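Local coordinates for protein 2-hydroxychromene-2-carboxylate isomerase (Pseudomonas putida, PDB 2IMF) that catalyses the reversible, glutathione-dependent isomerization of 2-hydroxychromene-2-carboxylate to trans-o-hydroxybenzylidenepyruvate in bacterial naphthalene degradation, at residues P12-R20 / L67-L78. Residues are numbered along the deposited sequence; the frame is centred on the assembly and turned at random.
With GSH (glutathione), chain E; TOM (4-(2-methoxyphenyl)-2-oxobut-3-enoic acid), chain F; PO4 (phosphate ion), chain D.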
# COMPACT_ATOMS: atom_id res chain seq x y z
N PRO A 12 9.71 8.60 -1.47
CA PRO A 12 9.07 8.98 -2.73
C PRO A 12 7.54 8.93 -2.66
O PRO A 12 6.90 9.66 -3.39
CB PRO A 12 9.61 7.93 -3.73
CG PRO A 12 9.93 6.72 -2.87
CD PRO A 12 10.42 7.29 -1.51
N PHE A 13 6.96 8.08 -1.82
CA PHE A 13 5.51 8.13 -1.65
C PHE A 13 5.12 9.42 -0.96
O PHE A 13 4.02 9.95 -1.24
CB PHE A 13 5.10 6.87 -0.88
CG PHE A 13 5.22 5.62 -1.73
CD1 PHE A 13 4.33 5.36 -2.76
CD2 PHE A 13 6.25 4.75 -1.51
CE1 PHE A 13 4.44 4.23 -3.55
CE2 PHE A 13 6.38 3.56 -2.29
CZ PHE A 13 5.49 3.34 -3.31
N SER A 14 5.99 9.98 -0.14
CA SER A 14 5.72 11.29 0.45
C SER A 14 5.80 12.44 -0.54
O SER A 14 5.05 13.43 -0.44
CB SER A 14 6.64 11.57 1.63
OG SER A 14 6.38 10.67 2.70
N TYR A 15 6.71 12.30 -1.55
CA TYR A 15 6.84 13.27 -2.60
C TYR A 15 5.52 13.29 -3.33
O TYR A 15 4.94 14.37 -3.60
CB TYR A 15 7.93 12.82 -3.54
CG TYR A 15 7.92 13.47 -4.88
CD1 TYR A 15 8.16 14.85 -5.02
CD2 TYR A 15 7.74 12.70 -6.03
CE1 TYR A 15 8.22 15.43 -6.34
CE2 TYR A 15 7.82 13.26 -7.32
CZ TYR A 15 8.02 14.65 -7.42
OH TYR A 15 8.08 15.29 -8.66
N LEU A 16 4.99 12.11 -3.68
CA LEU A 16 3.70 12.03 -4.40
C LEU A 16 2.58 12.64 -3.53
O LEU A 16 1.75 13.45 -3.99
CB LEU A 16 3.34 10.59 -4.65
CG LEU A 16 4.23 9.90 -5.72
CD1 LEU A 16 3.94 8.41 -5.74
CD2 LEU A 16 3.97 10.53 -7.15
N ALA A 17 2.48 12.24 -2.26
CA ALA A 17 1.46 12.80 -1.36
C ALA A 17 1.57 14.29 -1.23
O ALA A 17 0.52 14.99 -1.21
CB ALA A 17 1.51 12.11 0.02
N ASN A 18 2.78 14.82 -1.10
CA ASN A 18 2.89 16.26 -0.99
C ASN A 18 2.40 16.94 -2.23
O ASN A 18 1.76 17.98 -2.07
CB ASN A 18 4.35 16.63 -0.73
CG ASN A 18 4.53 18.09 -0.60
OD1 ASN A 18 3.97 18.68 0.31
ND2 ASN A 18 5.19 18.70 -1.57
N GLN A 19 2.67 16.39 -3.41
CA GLN A 19 2.17 17.04 -4.65
C GLN A 19 0.65 17.11 -4.61
O GLN A 19 0.06 18.16 -4.94
CB GLN A 19 2.61 16.17 -5.87
CG GLN A 19 1.95 16.49 -7.28
CD GLN A 19 2.35 17.84 -7.81
OE1 GLN A 19 3.36 18.42 -7.42
NE2 GLN A 19 1.56 18.34 -8.74
N ARG A 20 -0.01 16.02 -4.21
CA ARG A 20 -1.47 15.98 -4.29
C ARG A 20 -2.01 16.86 -3.21
O ARG A 20 -2.96 17.64 -3.46
CB ARG A 20 -1.92 14.54 -4.13
CG ARG A 20 -3.43 14.33 -3.93
CD ARG A 20 -3.68 12.98 -4.43
NE ARG A 20 -5.09 12.53 -4.35
CZ ARG A 20 -5.50 11.35 -4.83
NH1 ARG A 20 -4.65 10.46 -5.38
NH2 ARG A 20 -6.77 11.02 -4.65
N LEU A 67 5.77 3.73 -8.50
CA LEU A 67 6.09 5.17 -8.40
C LEU A 67 5.96 5.89 -9.73
O LEU A 67 5.40 6.96 -9.78
CB LEU A 67 7.46 5.36 -7.78
CG LEU A 67 7.50 5.00 -6.27
CD1 LEU A 67 8.95 4.85 -5.81
CD2 LEU A 67 6.75 6.02 -5.40
N GLN A 68 6.47 5.28 -10.80
CA GLN A 68 6.28 5.92 -12.12
C GLN A 68 4.82 5.98 -12.57
O GLN A 68 4.39 6.94 -13.19
CB GLN A 68 7.08 5.23 -13.18
CG GLN A 68 8.57 5.43 -13.01
CD GLN A 68 9.05 6.90 -12.94
OE1 GLN A 68 8.68 7.73 -13.76
NE2 GLN A 68 9.84 7.23 -11.94
N ARG A 69 4.06 4.95 -12.22
CA ARG A 69 2.65 4.98 -12.57
C ARG A 69 1.98 6.14 -11.89
O ARG A 69 1.20 6.88 -12.47
CB ARG A 69 1.95 3.65 -12.20
CG ARG A 69 2.31 2.53 -13.12
CD ARG A 69 1.99 1.18 -12.40
NE ARG A 69 2.20 0.14 -13.40
CZ ARG A 69 2.40 -1.14 -13.08
NH1 ARG A 69 2.28 -1.55 -11.82
NH2 ARG A 69 2.59 -2.07 -14.01
N TRP A 70 2.24 6.38 -10.61
CA TRP A 70 1.63 7.51 -9.96
C TRP A 70 2.15 8.86 -10.45
O TRP A 70 1.37 9.81 -10.52
CB TRP A 70 1.90 7.43 -8.44
CG TRP A 70 1.03 6.39 -7.74
CD1 TRP A 70 1.41 5.11 -7.41
CD2 TRP A 70 -0.31 6.52 -7.33
NE1 TRP A 70 0.38 4.46 -6.78
CE2 TRP A 70 -0.71 5.30 -6.74
CE3 TRP A 70 -1.24 7.56 -7.43
CZ2 TRP A 70 -2.02 5.13 -6.21
CZ3 TRP A 70 -2.50 7.40 -6.89
CH2 TRP A 70 -2.88 6.18 -6.32
N ALA A 71 3.44 8.91 -10.75
CA ALA A 71 4.00 10.19 -11.23
C ALA A 71 3.29 10.52 -12.55
O ALA A 71 3.00 11.70 -12.81
CB ALA A 71 5.45 10.03 -11.45
N GLN A 72 3.07 9.52 -13.38
CA GLN A 72 2.35 9.76 -14.68
C GLN A 72 0.93 10.20 -14.44
O GLN A 72 0.47 11.14 -15.09
CB GLN A 72 2.31 8.49 -15.51
CG GLN A 72 3.64 8.04 -16.03
CD GLN A 72 4.13 8.83 -17.23
OE1 GLN A 72 5.23 9.42 -17.20
NE2 GLN A 72 3.34 8.85 -18.30
N LEU A 73 0.22 9.59 -13.47
CA LEU A 73 -1.12 10.03 -13.14
C LEU A 73 -1.13 11.44 -12.70
O LEU A 73 -2.07 12.20 -12.98
CB LEU A 73 -1.78 9.15 -12.08
CG LEU A 73 -2.13 7.71 -12.50
CD1 LEU A 73 -2.62 6.94 -11.26
CD2 LEU A 73 -3.20 7.67 -13.63
N TYR A 74 -0.12 11.84 -11.92
CA TYR A 74 -0.08 13.19 -11.37
C TYR A 74 0.53 14.24 -12.33
O TYR A 74 0.43 15.44 -12.04
CB TYR A 74 0.73 13.18 -10.06
CG TYR A 74 0.05 12.52 -8.86
CD1 TYR A 74 -1.19 11.85 -8.95
CD2 TYR A 74 0.66 12.59 -7.60
CE1 TYR A 74 -1.78 11.29 -7.83
CE2 TYR A 74 0.08 12.04 -6.49
CZ TYR A 74 -1.16 11.39 -6.60
OH TYR A 74 -1.74 10.80 -5.50
N GLY A 75 1.14 13.79 -13.41
CA GLY A 75 1.79 14.69 -14.37
C GLY A 75 3.09 15.29 -13.91
O GLY A 75 3.42 16.42 -14.32
N ILE A 76 3.88 14.55 -13.12
CA ILE A 76 5.09 15.10 -12.57
C ILE A 76 6.23 14.12 -12.81
O ILE A 76 5.99 12.92 -12.94
CB ILE A 76 4.93 15.40 -11.05
CG1 ILE A 76 4.70 14.11 -10.21
CG2 ILE A 76 3.82 16.37 -10.81
CD1 ILE A 76 4.49 14.39 -8.72
N PRO A 77 7.51 14.57 -12.83
CA PRO A 77 8.65 13.67 -12.93
C PRO A 77 8.85 13.00 -11.58
O PRO A 77 8.48 13.54 -10.53
CB PRO A 77 9.83 14.65 -13.18
CG PRO A 77 9.41 15.91 -12.65
CD PRO A 77 7.93 16.00 -12.87
N LEU A 78 9.54 11.89 -11.62
CA LEU A 78 9.98 11.30 -10.36
C LEU A 78 11.27 10.65 -10.72
O LEU A 78 11.37 9.69 -11.54
CB LEU A 78 8.95 10.27 -9.84
CG LEU A 78 9.21 9.75 -8.40
CD1 LEU A 78 7.83 9.35 -7.83
CD2 LEU A 78 10.24 8.61 -8.31
N1 GSH E . 1.19 2.07 -0.47
CA1 GSH E . 1.92 3.24 -0.09
C1 GSH E . 1.62 4.48 -0.85
O11 GSH E . 1.99 5.57 -0.41
O12 GSH E . 1.18 4.19 -1.99
CB1 GSH E . 3.28 2.94 0.52
CG1 GSH E . 3.89 3.98 1.46
CD1 GSH E . 5.23 3.52 1.96
OE1 GSH E . 5.70 2.34 1.57
N2 GSH E . 5.93 4.30 2.75
CA2 GSH E . 7.15 3.88 3.42
C2 GSH E . 6.96 3.53 4.84
O2 GSH E . 6.22 4.36 5.60
CB2 GSH E . 8.18 5.05 3.32
SG2 GSH E . 8.81 5.29 1.62
N3 GSH E . 7.46 2.44 5.33
CA3 GSH E . 7.07 2.02 6.68
C3 GSH E . 6.36 0.69 6.58
O31 GSH E . 5.92 0.19 7.63
O32 GSH E . 6.29 0.09 5.45
O8 TOM F . 11.88 1.44 2.05
C9 TOM F . 11.73 2.38 2.82
C10 TOM F . 12.29 2.44 4.15
O11 TOM F . 11.71 1.73 5.00
O10 TOM F . 13.22 3.23 4.40
C8 TOM F . 10.86 3.56 2.52
C7 TOM F . 10.16 3.74 1.42
C1 TOM F . 10.74 3.67 0.02
C6 TOM F . 9.95 3.01 -0.90
C5 TOM F . 10.40 2.87 -2.21
C4 TOM F . 11.62 3.48 -2.58
C3 TOM F . 12.40 4.16 -1.67
C2 TOM F . 11.93 4.25 -0.35
O2 TOM F . 12.60 4.92 0.62
C11 TOM F . 13.66 5.72 0.10
P PO4 D . -6.83 7.67 -6.51
O1 PO4 D . -7.30 6.75 -7.66
O2 PO4 D . -7.93 8.68 -6.20
O3 PO4 D . -6.27 6.87 -5.36
O4 PO4 D . -5.69 8.35 -7.19
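Leu16 enters helix 57-74 as a knob into the hole formed by Leu67, Trp70, Ala71 and Tyr74. Its CB lies 4.0 Å from Tyr74 CE2. CG stands anti to the carbonyl carbon (chi1 -71°), which carries both methyls to the other helix: CD1 reaches Trp70 CB at 3.5 Å and also Leu67 CD2, while CD2 touches both Tyr74 CD2 and Trp70 CB. The axes of segments 12-20 and 67-74 run nearly parallel (14°), 10.7 Å apart at closest approach.

Toward the active site, Leu67 CD2 stands over one face of the Phe13 ring, 3.5 Å from its centroid, a CH-pi contact; glutathione CB1 covers the opposite face, and TOM C6 lies at the ring edge. Were Phe13 an alanine, Leu67 CD2 and glutathione CB1 would probably lose the ring between them, leaving a gap beside both ligands.

Past the Schellman turn at Gly75, the Tyr15 hydroxyl donates to Pro77 O (2.6 Å), tying the loop to helix 12-28. Extended from CG to NE, Arg20 gives NH1 to Tyr74 OH in the guanidinium plane (2.9 Å, 172° at hydrogen), binds a phosphate, probably from the crystallisation liquor, through NH1 and NH2, and pairs through NE with Glu188; Tyr74 OH also bonds Asn181. Such pairing of the first thioredoxin-fold helix with the inserted helical domain, beside the glutathione site, is characteristic of kappa-class, DsbA-like glutathione transferases.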